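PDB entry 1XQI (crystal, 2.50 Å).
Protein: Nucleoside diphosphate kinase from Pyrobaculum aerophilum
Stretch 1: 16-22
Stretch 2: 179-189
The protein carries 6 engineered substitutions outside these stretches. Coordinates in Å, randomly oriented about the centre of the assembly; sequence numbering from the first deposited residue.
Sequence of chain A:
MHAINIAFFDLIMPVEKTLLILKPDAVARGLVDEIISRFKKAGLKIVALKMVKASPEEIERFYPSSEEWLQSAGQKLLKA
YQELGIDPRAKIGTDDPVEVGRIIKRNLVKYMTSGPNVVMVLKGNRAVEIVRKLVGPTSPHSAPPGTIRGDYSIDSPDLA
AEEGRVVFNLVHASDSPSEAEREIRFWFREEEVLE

Stretch 1, residues 16-22: EKTLLIL
Stretch 2, residues 179-189: EAEREIRFWFR

A helix laid across a β-strand often packs by shape alone, and the pairing of residues 16-22 with residues 179-189 in this nucleoside diphosphate kinase is a compact example. No hydrogen bond crosses the contact; the two stretches bury 378 Å² between them, both sides summed. The strand, 17-22, is extended, with phi from -148° to -82° and psi from 122° to 161°. Residues 179-187 belong to a helix that begins earlier in the chain. The two axes approach to 7.1 Å, and their N-to-C directions diverge by 59°.

At the point of closest backbone register the helix presents a small residue, Ala180. Its CA-to-CB bond points toward the strand, and Ala180 CB lies 3.6 Å from Lys17 O and 4.0 Å from Thr18 CA, so the methyl rests on the backbone itself. The register is set at this point, with Thr18 CA and Ala180 CA 5.1 Å apart. Thr18 (chi1 t) directs its CB away from the helix.

The alternation of the strand presents Lys17, Leu19 and Ile21 to the helix, while Leu20 points away and makes no contact. Leu19 is the principal bump, with 104 Å² covered, the largest share of any residue here. In its t, m rotamer (chi1 -171°, chi2 -70°) it enters a hollow lined by Glu183, Ile184, Trp187 and Phe188. Leu19 CG lies 3.9 Å from Glu183 CB, Leu19 CB 4.2 Å from Ile184 CG1, and Leu19 CD2 4.2 Å from Trp187 CD1 and 3.9 Å from Phe188 CE1. That same methyl thus meets the Trp187 ring obliquely and the Phe188 ring at its edge, near the ring plane.

The CA-to-CB bond of Ile184 points sideways to the strand, but its m, t rotamer (chi1 -69°, chi2 163°) brings the end of the side chain nearer, where Ile184 CD1 sits 3.6 Å from Lys17 CB. Farther along, Ile21 (m, t) sets Ile21 CD1 3.9 Å from Trp187 NE1, again oblique to the indole, whose chi1 is -71° and chi2 111°. Glu183 (chi1 m, chi2 t) offers its aliphatic root to Leu19, while its OE2 is hydrogen-bonded elsewhere in the structure.

Backbone hydrogen bonds hold the spacing of the helical residues: Glu183 N to Glu179 O and Ile184 N to Ala180 O are both 2.8 Å, and Phe188 N reaches Ile184 O at 3.0 Å. Phe188 is the first residue to leave helical phi/psi, at -130°/132°, yet its CA-to-CB bond still points toward the strand, and in the m rotamer (chi1 -59°, chi2 98°) its ring helps to line the Leu19 hollow.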

ATOM      1  N   GLU A  16      20.326  -2.588  -3.746  1.00 38.14           N
ATOM      2  CA  GLU A  16      19.549  -2.520  -4.992  1.00 36.23           C
ATOM      3  C   GLU A  16      18.021  -2.497  -4.749  1.00 34.77           C
ATOM      4  O   GLU A  16      17.525  -3.042  -3.764  1.00 34.69           O
ATOM      5  CB  GLU A  16      19.991  -3.705  -5.880  1.00 35.67           C
ATOM      6  CG  GLU A  16      19.065  -4.107  -7.008  1.00 36.24           C
ATOM      7  CD  GLU A  16      19.674  -5.152  -7.965  1.00 38.06           C
ATOM      8  OE1 GLU A  16      20.915  -5.199  -8.118  1.00 41.39           O
ATOM      9  OE2 GLU A  16      18.911  -5.942  -8.582  1.00 39.85           O
ATOM     10  N   LYS A  17      17.290  -1.837  -5.637  1.00 33.21           N
ATOM     11  CA  LYS A  17      15.870  -1.580  -5.479  1.00 32.22           C
ATOM     12  C   LYS A  17      15.210  -1.928  -6.777  1.00 31.95           C
ATOM     13  O   LYS A  17      15.850  -1.908  -7.833  1.00 33.40           O
ATOM     14  CB  LYS A  17      15.626  -0.091  -5.275  1.00 32.15           C
ATOM     15  CG  LYS A  17      15.729   0.365  -3.886  1.00 33.80           C
ATOM     16  CD  LYS A  17      15.398   1.831  -3.754  1.00 37.30           C
ATOM     17  CE  LYS A  17      16.624   2.631  -3.394  1.00 41.33           C
ATOM     18  NZ  LYS A  17      17.279   3.073  -4.622  1.00 43.80           N
ATOM     19  N   THR A  18      13.918  -2.174  -6.759  1.00 30.88           N
ATOM     20  CA  THR A  18      13.229  -2.408  -8.021  1.00 29.39           C
ATOM     21  C   THR A  18      11.805  -1.898  -7.933  1.00 29.77           C
ATOM     22  O   THR A  18      11.289  -1.702  -6.844  1.00 29.91           O
ATOM     23  CB  THR A  18      13.271  -3.906  -8.427  1.00 29.18           C
ATOM     24  OG1 THR A  18      12.780  -4.060  -9.768  1.00 25.72           O
ATOM     25  CG2 THR A  18      12.463  -4.776  -7.413  1.00 27.10           C
ATOM     26  N   LEU A  19      11.177  -1.670  -9.076  1.00 30.35           N
ATOM     27  CA  LEU A  19       9.828  -1.143  -9.094  1.00 30.90           C
ATOM     28  C   LEU A  19       8.883  -2.263  -9.507  1.00 31.56           C
ATOM     29  O   LEU A  19       9.087  -2.938 -10.551  1.00 31.96           O
ATOM     30  CB  LEU A  19       9.762   0.010 -10.103  1.00 31.51           C
ATOM     31  CG  LEU A  19       8.558   0.950 -10.274  1.00 30.84           C
ATOM     32  CD1 LEU A  19       7.378   0.252 -10.876  1.00 28.55           C
ATOM     33  CD2 LEU A  19       8.197   1.598  -8.954  1.00 31.58           C
ATOM     34  N   LEU A  20       7.843  -2.443  -8.701  1.00 31.12           N
ATOM     35  CA  LEU A  20       6.781  -3.378  -9.007  1.00 30.83           C
ATOM     36  C   LEU A  20       5.435  -2.653  -9.064  1.00 30.60           C
ATOM     37  O   LEU A  20       5.130  -1.848  -8.199  1.00 30.66           O
ATOM     38  CB  LEU A  20       6.763  -4.527  -7.974  1.00 30.73           C
ATOM     39  CG  LEU A  20       5.696  -5.555  -8.372  1.00 31.56           C
ATOM     40  CD1 LEU A  20       6.231  -6.854  -9.051  1.00 27.87           C
ATOM     41  CD2 LEU A  20       4.821  -5.817  -7.171  1.00 31.83           C
ATOM     42  N   ILE A  21       4.629  -2.949 -10.085  1.00 30.97           N
ATOM     43  CA  ILE A  21       3.266  -2.379 -10.218  1.00 30.09           C
ATOM     44  C   ILE A  21       2.232  -3.486 -10.203  1.00 29.97           C
ATOM     45  O   ILE A  21       2.304  -4.400 -11.028  1.00 30.27           O
ATOM     46  CB  ILE A  21       3.069  -1.635 -11.556  1.00 30.20           C
ATOM     47  CG1 ILE A  21       4.219  -0.631 -11.759  1.00 30.25           C
ATOM     48  CG2 ILE A  21       1.657  -0.980 -11.600  1.00 28.99           C
ATOM     49  CD1 ILE A  21       4.149   0.159 -13.037  1.00 28.85           C
ATOM     50  N   LEU A  22       1.296  -3.437  -9.261  1.00 29.24           N
ATOM     51  CA  LEU A  22       0.134  -4.298  -9.350  1.00 28.97           C
ATOM     52  C   LEU A  22      -0.823  -3.576 -10.297  1.00 28.18           C
ATOM     53  O   LEU A  22      -1.165  -2.425 -10.062  1.00 27.64           O
ATOM     54  CB  LEU A  22      -0.492  -4.603  -7.982  1.00 28.43           C
ATOM     55  CG  LEU A  22       0.289  -5.560  -7.062  1.00 32.39           C
ATOM     56  CD1 LEU A  22       1.343  -6.388  -7.767  1.00 34.24           C
ATOM     57  CD2 LEU A  22       0.977  -4.842  -5.898  1.00 34.90           C
ATOM     58  N   GLU A 179      16.915   0.227 -15.724  1.00 37.04           N
ATOM     59  CA  GLU A 179      15.514   0.499 -15.884  1.00 37.06           C
ATOM     60  C   GLU A 179      14.783   0.752 -14.531  1.00 36.47           C
ATOM     61  O   GLU A 179      13.876   1.593 -14.443  1.00 35.96           O
ATOM     62  CB  GLU A 179      14.911  -0.642 -16.688  1.00 37.27           C
ATOM     63  CG  GLU A 179      13.718  -0.218 -17.476  1.00 39.87           C
ATOM     64  CD  GLU A 179      14.005   0.653 -18.713  1.00 38.98           C
ATOM     65  OE1 GLU A 179      14.969   1.448 -18.755  1.00 37.18           O
ATOM     66  OE2 GLU A 179      13.187   0.558 -19.631  1.00 38.06           O
ATOM     67  N   ALA A 180      15.207   0.067 -13.472  1.00 35.90           N
ATOM     68  CA  ALA A 180      14.646   0.314 -12.137  1.00 35.49           C
ATOM     69  C   ALA A 180      14.931   1.708 -11.596  1.00 35.02           C
ATOM     70  O   ALA A 180      14.004   2.362 -11.131  1.00 35.52           O
ATOM     71  CB  ALA A 180      15.058  -0.770 -11.137  1.00 35.23           C
ATOM     72  N   GLU A 181      16.172   2.201 -11.662  1.00 34.94           N
ATOM     73  CA  GLU A 181      16.422   3.596 -11.216  1.00 34.55           C
ATOM     74  C   GLU A 181      15.537   4.596 -12.013  1.00 34.07           C
ATOM     75  O   GLU A 181      15.086   5.616 -11.485  1.00 34.10           O
ATOM     76  CB  GLU A 181      17.934   3.978 -11.219  1.00 33.41           C
ATOM     77  N   ARG A 182      15.217   4.265 -13.258  1.00 33.29           N
ATOM     78  CA  ARG A 182      14.348   5.144 -14.049  1.00 32.95           C
ATOM     79  C   ARG A 182      12.852   5.044 -13.683  1.00 32.34           C
ATOM     80  O   ARG A 182      12.173   6.050 -13.495  1.00 32.38           O
ATOM     81  CB  ARG A 182      14.538   4.848 -15.535  1.00 32.71           C
ATOM     82  CG  ARG A 182      14.510   6.079 -16.356  1.00 34.99           C
ATOM     83  CD  ARG A 182      14.136   5.781 -17.801  1.00 36.20           C
ATOM     84  NE  ARG A 182      12.725   5.465 -17.947  1.00 36.67           N
ATOM     85  CZ  ARG A 182      12.244   4.257 -18.198  1.00 34.47           C
ATOM     86  NH1 ARG A 182      13.096   3.247 -18.334  1.00 35.02           N
ATOM     87  NH2 ARG A 182      10.924   4.075 -18.318  1.00 27.49           N
ATOM     88  N   GLU A 183      12.335   3.827 -13.590  1.00 32.06           N
ATOM     89  CA  GLU A 183      10.943   3.629 -13.238  1.00 31.94           C
ATOM     90  C   GLU A 183      10.686   4.092 -11.800  1.00 32.50           C
ATOM     91  O   GLU A 183       9.592   4.639 -11.534  1.00 32.10           O
ATOM     92  CB  GLU A 183      10.529   2.183 -13.459  1.00 32.01           C
ATOM     93  CG  GLU A 183      10.817   1.694 -14.860  1.00 31.26           C
ATOM     94  CD  GLU A 183      10.422   0.227 -15.085  1.00 32.70           C
ATOM     95  OE1 GLU A 183      10.205  -0.159 -16.285  1.00 31.59           O
ATOM     96  OE2 GLU A 183      10.344  -0.534 -14.074  1.00 28.05           O
ATOM     97  N   ILE A 184      11.690   3.944 -10.911  1.00 32.56           N
ATOM     98  CA  ILE A 184      11.602   4.484  -9.546  1.00 33.46           C
ATOM     99  C   ILE A 184      11.459   6.014  -9.518  1.00 35.30           C
ATOM    100  O   ILE A 184      10.506   6.531  -8.912  1.00 35.84           O
ATOM    101  CB  ILE A 184      12.727   4.010  -8.596  1.00 32.50           C
ATOM    102  CG1 ILE A 184      12.592   2.531  -8.273  1.00 30.96           C
ATOM    103  CG2 ILE A 184      12.689   4.818  -7.303  1.00 30.60           C
ATOM    104  CD1 ILE A 184      13.876   1.930  -7.681  1.00 30.95           C
ATOM    105  N   ARG A 185      12.381   6.734 -10.159  1.00 37.70           N
ATOM    106  CA  ARG A 185      12.288   8.234 -10.257  1.00 39.68           C
ATOM    107  C   ARG A 185      10.949   8.682 -10.875  1.00 38.55           C
ATOM    108  O   ARG A 185      10.300   9.603 -10.402  1.00 38.57           O
ATOM    109  CB  ARG A 185      13.490   8.873 -11.034  1.00 39.42           C
ATOM    110  CG  ARG A 185      13.364  10.464 -11.249  1.00 41.36           C
ATOM    111  CD  ARG A 185      13.884  11.009 -12.647  1.00 43.43           C
ATOM    112  NE  ARG A 185      13.737   9.964 -13.681  1.00 51.90           N
ATOM    113  CZ  ARG A 185      12.643   9.738 -14.434  1.00 51.85           C
ATOM    114  NH1 ARG A 185      11.555  10.527 -14.342  1.00 50.15           N
ATOM    115  NH2 ARG A 185      12.652   8.710 -15.296  1.00 47.95           N
ATOM    116  N   PHE A 186      10.542   7.988 -11.927  1.00 38.57           N
ATOM    117  CA  PHE A 186       9.301   8.297 -12.635  1.00 37.85           C
ATOM    118  C   PHE A 186       8.085   8.424 -11.731  1.00 37.84           C
ATOM    119  O   PHE A 186       7.317   9.353 -11.909  1.00 38.51           O
ATOM    120  CB  PHE A 186       9.020   7.267 -13.747  1.00 36.83           C
ATOM    121  CG  PHE A 186       7.774   7.567 -14.513  1.00 36.99           C
ATOM    122  CD1 PHE A 186       7.813   8.409 -15.622  1.00 34.77           C
ATOM    123  CD2 PHE A 186       6.542   7.055 -14.095  1.00 35.65           C
ATOM    124  CE1 PHE A 186       6.641   8.728 -16.309  1.00 35.73           C
ATOM    125  CE2 PHE A 186       5.376   7.352 -14.785  1.00 35.66           C
ATOM    126  CZ  PHE A 186       5.425   8.191 -15.890  1.00 35.36           C
ATOM    127  N   TRP A 187       7.908   7.483 -10.790  1.00 38.10           N
ATOM    128  CA  TRP A 187       6.754   7.434  -9.874  1.00 37.81           C
ATOM    129  C   TRP A 187       6.936   8.088  -8.501  1.00 39.02           C
ATOM    130  O   TRP A 187       5.945   8.400  -7.866  1.00 39.48           O
ATOM    131  CB  TRP A 187       6.351   5.986  -9.619  1.00 37.33           C
ATOM    132  CG  TRP A 187       5.721   5.279 -10.768  1.00 35.60           C
ATOM    133  CD1 TRP A 187       6.255   4.251 -11.497  1.00 34.54           C
ATOM    134  CD2 TRP A 187       4.426   5.528 -11.311  1.00 34.82           C
ATOM    135  NE1 TRP A 187       5.375   3.860 -12.489  1.00 35.02           N
ATOM    136  CE2 TRP A 187       4.238   4.612 -12.389  1.00 34.97           C
ATOM    137  CE3 TRP A 187       3.409   6.452 -11.015  1.00 34.40           C
ATOM    138  CZ2 TRP A 187       3.069   4.581 -13.159  1.00 37.00           C
ATOM    139  CZ3 TRP A 187       2.240   6.428 -11.782  1.00 35.92           C
ATOM    140  CH2 TRP A 187       2.085   5.498 -12.855  1.00 37.22           C
ATOM    141  N   PHE A 188       8.170   8.267  -8.027  1.00 40.49           N
ATOM    142  CA  PHE A 188       8.419   8.752  -6.662  1.00 42.60           C
ATOM    143  C   PHE A 188       9.395   9.928  -6.598  1.00 45.70           C
ATOM    144  O   PHE A 188      10.469   9.883  -7.202  1.00 45.38           O
ATOM    145  CB  PHE A 188       8.897   7.599  -5.731  1.00 41.09           C
ATOM    146  CG  PHE A 188       7.910   6.452  -5.630  1.00 38.80           C
ATOM    147  CD1 PHE A 188       8.078   5.302  -6.396  1.00 35.49           C
ATOM    148  CD2 PHE A 188       6.799   6.545  -4.809  1.00 36.52           C
ATOM    149  CE1 PHE A 188       7.184   4.263  -6.345  1.00 33.84           C
ATOM    150  CE2 PHE A 188       5.872   5.499  -4.738  1.00 37.04           C
ATOM    151  CZ  PHE A 188       6.062   4.353  -5.507  1.00 38.37           C
ATOM    152  N   ARG A 189       9.027  10.980  -5.861  1.00 49.56           N
ATOM    153  CA  ARG A 189      10.006  12.021  -5.505  1.00 53.78           C
ATOM    154  C   ARG A 189      11.002  11.396  -4.537  1.00 55.54           C
ATOM    155  O   ARG A 189      10.719  10.373  -3.933  1.00 55.71           O
ATOM    156  CB  ARG A 189       9.341  13.235  -4.834  1.00 54.22           C
ATOM    157  CG  ARG A 189       8.577  14.196  -5.766  1.00 57.49           C
ATOM    158  CD  ARG A 189       7.106  13.796  -5.942  1.00 63.63           C
ATOM    159  NE  ARG A 189       6.295  13.820  -4.702  1.00 67.17           N
ATOM    160  CZ  ARG A 189       4.996  13.474  -4.636  1.00 68.52           C
ATOM    161  NH1 ARG A 189       4.347  13.083  -5.740  1.00 68.27           N
ATOM    162  NH2 ARG A 189       4.331  13.525  -3.476  1.00 68.24           N
TER